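Local coordinates for protein 2-aminomuconic 6-semialdehyde dehydrogenase (Pseudomonas sp., PDB 7BZV) that oxidises 2-aminomuconic 6-semialdehyde in the meta-cleavage pathway of 2-aminophenol catabolism, as an NAD+-dependent tetrameric member of the aldehyde dehydrogenase family, at residues A48-W57 and G197-L205. Sequence-based numbering, arbitrary orientation.
Sequences AGHRALEGEW and GIPPGVFNL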
ATOM      1  N   ALA B  48     -18.086   0.086  32.306  1.00 37.58           N
ATOM      2  CA  ALA B  48     -18.399  -1.204  31.708  1.00 49.26           C
ATOM      3  C   ALA B  48     -17.610  -1.443  30.412  1.00 44.43           C
ATOM      4  O   ALA B  48     -17.219  -2.579  30.128  1.00 35.39           O
ATOM      5  CB  ALA B  48     -19.897  -1.309  31.442  1.00 42.29           C
ATOM      6  N   GLY B  49     -17.356  -0.406  29.612  1.00 39.09           N
ATOM      7  CA  GLY B  49     -16.585  -0.621  28.391  1.00 34.97           C
ATOM      8  C   GLY B  49     -15.146  -0.998  28.689  1.00 39.16           C
ATOM      9  O   GLY B  49     -14.612  -1.964  28.138  1.00 35.36           O
ATOM     10  N   HIS B  50     -14.504  -0.241  29.583  1.00 40.26           N
ATOM     11  CA  HIS B  50     -13.138  -0.559  29.975  1.00 40.36           C
ATOM     12  C   HIS B  50     -13.066  -1.953  30.590  1.00 38.52           C
ATOM     13  O   HIS B  50     -12.089  -2.682  30.382  1.00 35.42           O
ATOM     14  CB  HIS B  50     -12.609   0.512  30.944  1.00 43.23           C
ATOM     15  CG  HIS B  50     -12.184   1.770  30.256  1.00 36.03           C
ATOM     16  ND1 HIS B  50     -11.139   1.806  29.357  1.00 41.36           N
ATOM     17  CD2 HIS B  50     -12.706   3.021  30.278  1.00 35.89           C
ATOM     18  CE1 HIS B  50     -11.015   3.030  28.876  1.00 43.50           C
ATOM     19  NE2 HIS B  50     -11.967   3.783  29.406  1.00 43.83           N
ATOM     20  N   ARG B  51     -14.088  -2.348  31.346  1.00 39.93           N
ATOM     21  CA  ARG B  51     -14.071  -3.690  31.923  1.00 46.37           C
ATOM     22  C   ARG B  51     -14.238  -4.745  30.838  1.00 39.14           C
ATOM     23  O   ARG B  51     -13.602  -5.801  30.892  1.00 40.54           O
ATOM     24  CB  ARG B  51     -15.159  -3.818  32.994  1.00 45.96           C
ATOM     25  CG  ARG B  51     -15.405  -5.232  33.523  1.00 76.14           C
ATOM     26  CD  ARG B  51     -16.744  -5.321  34.307  1.00 79.62           C
ATOM     27  NE  ARG B  51     -16.930  -4.150  35.160  1.00 59.59           N
ATOM     28  CZ  ARG B  51     -18.075  -3.495  35.315  1.00 61.31           C
ATOM     29  NH1 ARG B  51     -19.180  -3.898  34.700  1.00 85.28           N
ATOM     30  NH2 ARG B  51     -18.112  -2.429  36.092  1.00 53.82           N
ATOM     31  N   ALA B  52     -15.075  -4.471  29.830  1.00 38.52           N
ATOM     32  CA  ALA B  52     -15.212  -5.409  28.714  1.00 39.15           C
ATOM     33  C   ALA B  52     -13.871  -5.659  28.032  1.00 37.10           C
ATOM     34  O   ALA B  52     -13.581  -6.783  27.595  1.00 33.32           O
ATOM     35  CB  ALA B  52     -16.241  -4.872  27.723  1.00 44.31           C
ATOM     36  N   LEU B  53     -13.024  -4.640  27.953  1.00 32.52           N
ATOM     37  CA  LEU B  53     -11.727  -4.841  27.339  1.00 28.30           C
ATOM     38  C   LEU B  53     -10.812  -5.699  28.199  1.00 49.11           C
ATOM     39  O   LEU B  53      -9.781  -6.160  27.696  1.00 41.44           O
ATOM     40  CB  LEU B  53     -11.077  -3.480  27.065  1.00 36.62           C
ATOM     41  CG  LEU B  53     -11.868  -2.619  26.077  1.00 49.39           C
ATOM     42  CD1 LEU B  53     -11.211  -1.270  25.882  1.00 50.70           C
ATOM     43  CD2 LEU B  53     -11.984  -3.363  24.759  1.00 44.98           C
ATOM     44  N   GLU B  54     -11.150  -5.899  29.477  1.00 46.29           N
ATOM     45  CA  GLU B  54     -10.430  -6.836  30.326  1.00 43.58           C
ATOM     46  C   GLU B  54     -10.989  -8.248  30.222  1.00 39.17           C
ATOM     47  O   GLU B  54     -10.451  -9.154  30.853  1.00 44.25           O
ATOM     48  CB  GLU B  54     -10.467  -6.373  31.788  1.00 48.24           C
ATOM     49  CG  GLU B  54      -9.622  -5.142  32.075  1.00 54.75           C
ATOM     50  CD  GLU B  54      -9.908  -4.553  33.449  1.00 94.38           C
ATOM     51  OE1 GLU B  54      -9.253  -3.560  33.821  1.00112.31           O
ATOM     52  OE2 GLU B  54     -10.792  -5.083  34.156  1.00112.34           O
ATOM     53  N   GLY B  55     -12.052  -8.450  29.446  1.00 38.54           N
ATOM     54  CA  GLY B  55     -12.626  -9.768  29.274  1.00 41.37           C
ATOM     55  C   GLY B  55     -12.541 -10.303  27.858  1.00 42.35           C
ATOM     56  O   GLY B  55     -11.588 -10.011  27.131  1.00 38.90           O
ATOM     57  N   GLU B  56     -13.566 -11.076  27.483  1.00 35.12           N
ATOM     58  CA  GLU B  56     -13.643 -11.755  26.195  1.00 41.86           C
ATOM     59  C   GLU B  56     -13.340 -10.822  25.025  1.00 42.95           C
ATOM     60  O   GLU B  56     -12.564 -11.172  24.135  1.00 37.75           O
ATOM     61  CB  GLU B  56     -15.041 -12.357  26.025  1.00 37.63           C
ATOM     62  CG  GLU B  56     -15.212 -13.183  24.746  1.00 51.47           C
ATOM     63  CD  GLU B  56     -16.589 -13.836  24.613  1.00 45.81           C
ATOM     64  OE1 GLU B  56     -17.277 -13.987  25.620  1.00 42.07           O
ATOM     65  OE2 GLU B  56     -16.989 -14.216  23.490  1.00 57.73           O
ATOM     66  N   TRP B  57     -13.960  -9.637  24.994  1.00 30.26           N
ATOM     67  CA  TRP B  57     -13.771  -8.735  23.853  1.00 36.92           C
ATOM     68  C   TRP B  57     -12.302  -8.345  23.699  1.00 33.89           C
ATOM     69  O   TRP B  57     -11.784  -8.254  22.577  1.00 33.18           O
ATOM     70  CB  TRP B  57     -14.646  -7.490  24.017  1.00 31.99           C
ATOM     71  CG  TRP B  57     -14.790  -6.675  22.722  1.00 29.79           C
ATOM     72  CD1 TRP B  57     -14.337  -5.412  22.497  1.00 29.56           C
ATOM     73  CD2 TRP B  57     -15.429  -7.089  21.509  1.00 29.83           C
ATOM     74  NE1 TRP B  57     -14.626  -5.024  21.220  1.00 28.45           N
ATOM     75  CE2 TRP B  57     -15.326  -6.024  20.601  1.00 27.67           C
ATOM     76  CE3 TRP B  57     -16.104  -8.249  21.114  1.00 32.60           C
ATOM     77  CZ2 TRP B  57     -15.865  -6.079  19.315  1.00 31.26           C
ATOM     78  CZ3 TRP B  57     -16.643  -8.304  19.841  1.00 27.15           C
ATOM     79  CH2 TRP B  57     -16.521  -7.230  18.957  1.00 28.88           C
ATOM     80  N   GLY B 197     -24.878 -11.983  20.653  1.00 37.86           N
ATOM     81  CA  GLY B 197     -24.013 -12.362  21.743  1.00 47.73           C
ATOM     82  C   GLY B 197     -22.797 -11.493  21.949  1.00 43.30           C
ATOM     83  O   GLY B 197     -21.841 -11.950  22.583  1.00 40.92           O
ATOM     84  N   ILE B 198     -22.798 -10.264  21.447  1.00 35.13           N
ATOM     85  CA  ILE B 198     -21.704  -9.342  21.733  1.00 36.20           C
ATOM     86  C   ILE B 198     -21.527  -9.274  23.250  1.00 34.15           C
ATOM     87  O   ILE B 198     -22.506  -9.094  23.978  1.00 34.62           O
ATOM     88  CB  ILE B 198     -21.983  -7.958  21.124  1.00 34.80           C
ATOM     89  CG1 ILE B 198     -21.926  -8.030  19.591  1.00 39.87           C
ATOM     90  CG2 ILE B 198     -21.029  -6.922  21.697  1.00 36.24           C
ATOM     91  CD1 ILE B 198     -20.520  -8.195  19.018  1.00 41.97           C
ATOM     92  N   PRO B 199     -20.311  -9.396  23.777  1.00 38.14           N
ATOM     93  CA  PRO B 199     -20.148  -9.418  25.220  1.00 35.05           C
ATOM     94  C   PRO B 199     -20.711  -8.141  25.875  1.00 42.24           C
ATOM     95  O   PRO B 199     -20.637  -7.060  25.275  1.00 36.05           O
ATOM     96  CB  PRO B 199     -18.635  -9.524  25.409  1.00 38.39           C
ATOM     97  CG  PRO B 199     -18.202 -10.297  24.214  1.00 37.87           C
ATOM     98  CD  PRO B 199     -19.062  -9.775  23.086  1.00 34.97           C
ATOM     99  N   PRO B 200     -21.270  -8.273  27.062  1.00 42.91           N
ATOM    100  CA  PRO B 200     -21.803  -7.066  27.729  1.00 32.48           C
ATOM    101  C   PRO B 200     -20.689  -6.067  28.005  1.00 36.70           C
ATOM    102  O   PRO B 200     -19.541  -6.437  28.275  1.00 37.37           O
ATOM    103  CB  PRO B 200     -22.431  -7.613  29.024  1.00 46.33           C
ATOM    104  CG  PRO B 200     -21.801  -8.962  29.242  1.00 49.14           C
ATOM    105  CD  PRO B 200     -21.486  -9.496  27.851  1.00 46.21           C
ATOM    106  N   GLY B 201     -21.033  -4.791  27.903  1.00 37.93           N
ATOM    107  CA  GLY B 201     -20.087  -3.710  28.024  1.00 42.40           C
ATOM    108  C   GLY B 201     -19.453  -3.289  26.713  1.00 35.89           C
ATOM    109  O   GLY B 201     -18.918  -2.175  26.632  1.00 36.88           O
ATOM    110  N   VAL B 202     -19.494  -4.151  25.691  1.00 35.49           N
ATOM    111  CA  VAL B 202     -18.894  -3.799  24.401  1.00 30.63           C
ATOM    112  C   VAL B 202     -19.712  -2.717  23.710  1.00 34.41           C
ATOM    113  O   VAL B 202     -19.159  -1.743  23.188  1.00 30.83           O
ATOM    114  CB  VAL B 202     -18.747  -5.033  23.497  1.00 29.32           C
ATOM    115  CG1 VAL B 202     -18.256  -4.601  22.078  1.00 30.79           C
ATOM    116  CG2 VAL B 202     -17.811  -6.009  24.144  1.00 32.73           C
ATOM    117  N   PHE B 203     -21.034  -2.880  23.667  1.00 29.59           N
ATOM    118  CA  PHE B 203     -21.922  -1.898  23.044  1.00 27.49           C
ATOM    119  C   PHE B 203     -22.870  -1.336  24.094  1.00 39.62           C
ATOM    120  O   PHE B 203     -23.744  -2.056  24.592  1.00 30.35           O
ATOM    121  CB  PHE B 203     -22.721  -2.515  21.887  1.00 31.57           C
ATOM    122  CG  PHE B 203     -23.601  -1.524  21.161  1.00 37.20           C
ATOM    123  CD1 PHE B 203     -24.884  -1.235  21.619  1.00 32.56           C
ATOM    124  CD2 PHE B 203     -23.148  -0.879  20.012  1.00 26.22           C
ATOM    125  CE1 PHE B 203     -25.673  -0.344  20.955  1.00 33.20           C
ATOM    126  CE2 PHE B 203     -23.941   0.021  19.346  1.00 33.69           C
ATOM    127  CZ  PHE B 203     -25.194   0.304  19.809  1.00 36.33           C
ATOM    128  N   ASN B 204     -22.736  -0.049  24.395  1.00 31.65           N
ATOM    129  CA  ASN B 204     -23.563   0.617  25.393  1.00 35.95           C
ATOM    130  C   ASN B 204     -24.310   1.782  24.767  1.00 33.71           C
ATOM    131  O   ASN B 204     -23.757   2.525  23.946  1.00 35.73           O
ATOM    132  CB  ASN B 204     -22.711   1.132  26.539  1.00 34.43           C
ATOM    133  CG  ASN B 204     -21.951   0.040  27.232  1.00 45.71           C
ATOM    134  OD1 ASN B 204     -22.518  -0.762  27.975  1.00 43.16           O
ATOM    135  ND2 ASN B 204     -20.649  -0.018  26.971  1.00 46.20           N
ATOM    136  N   LEU B 205     -25.573   1.929  25.151  1.00 34.34           N
ATOM    137  CA  LEU B 205     -26.471   2.921  24.575  1.00 34.93           C
ATOM    138  C   LEU B 205     -27.005   3.786  25.706  1.00 42.31           C
ATOM    139  O   LEU B 205     -27.643   3.271  26.633  1.00 40.28           O
ATOM    140  CB  LEU B 205     -27.632   2.257  23.827  1.00 30.22           C
ATOM    141  CG  LEU B 205     -28.807   3.129  23.336  1.00 34.57           C
ATOM    142  CD1 LEU B 205     -28.379   4.028  22.245  1.00 34.12           C
ATOM    143  CD2 LEU B 205     -29.917   2.225  22.883  1.00 36.40           C
TER
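G49 on the last turns of helix 39-52 lies against G201, in the loop leading into strand 203-205, with their CA atoms 4.7 Å apart. G49 CA gives a C-H...O contact to G201 O at 3.3 Å. G201 O also accepts a hydrogen bond from N204 ND2, at 2.8 Å and bent to 133°. That amide sits above the carbonyl plane. The closeness requires glycine at G201: a CB there would clash with A48 O, and its positive phi also disfavours a side chain. A52 CB rests on the turn, 3.7 Å from P200 O.

W57 turns its indole to the loop, with CG anti to the backbone N (chi1 -165°). V202 covers one face with both methyls. V202 CG1 stands over the W57 five-membered ring, 3.7 Å from its centroid, in a CH-pi contact. V202 CG2 presses near the ring's root, 3.4 Å from W57 CG. P199 CD and I198 CD1 meet the benzo part obliquely. E56 stretches out and its CD comes up against P199 CG, the two side chains crossing at about a right angle. The indole NE1 bonds to N172 O, and W68 of helix 62-78 meets the ring too. With an alanine in place of W57, the V202 methyls would probably lose their aromatic face and N172 O its indole donor.

The contact thus joins the end of helix 39-52 and the following loop to the loop before strand 203-205, which runs parallel to strand 173-177. Across it, cohesion comes from apolar and C-H contacts, while W57 NE1 is satisfied by N172 O, and N204 by G201 O within its own segment and by D10 N.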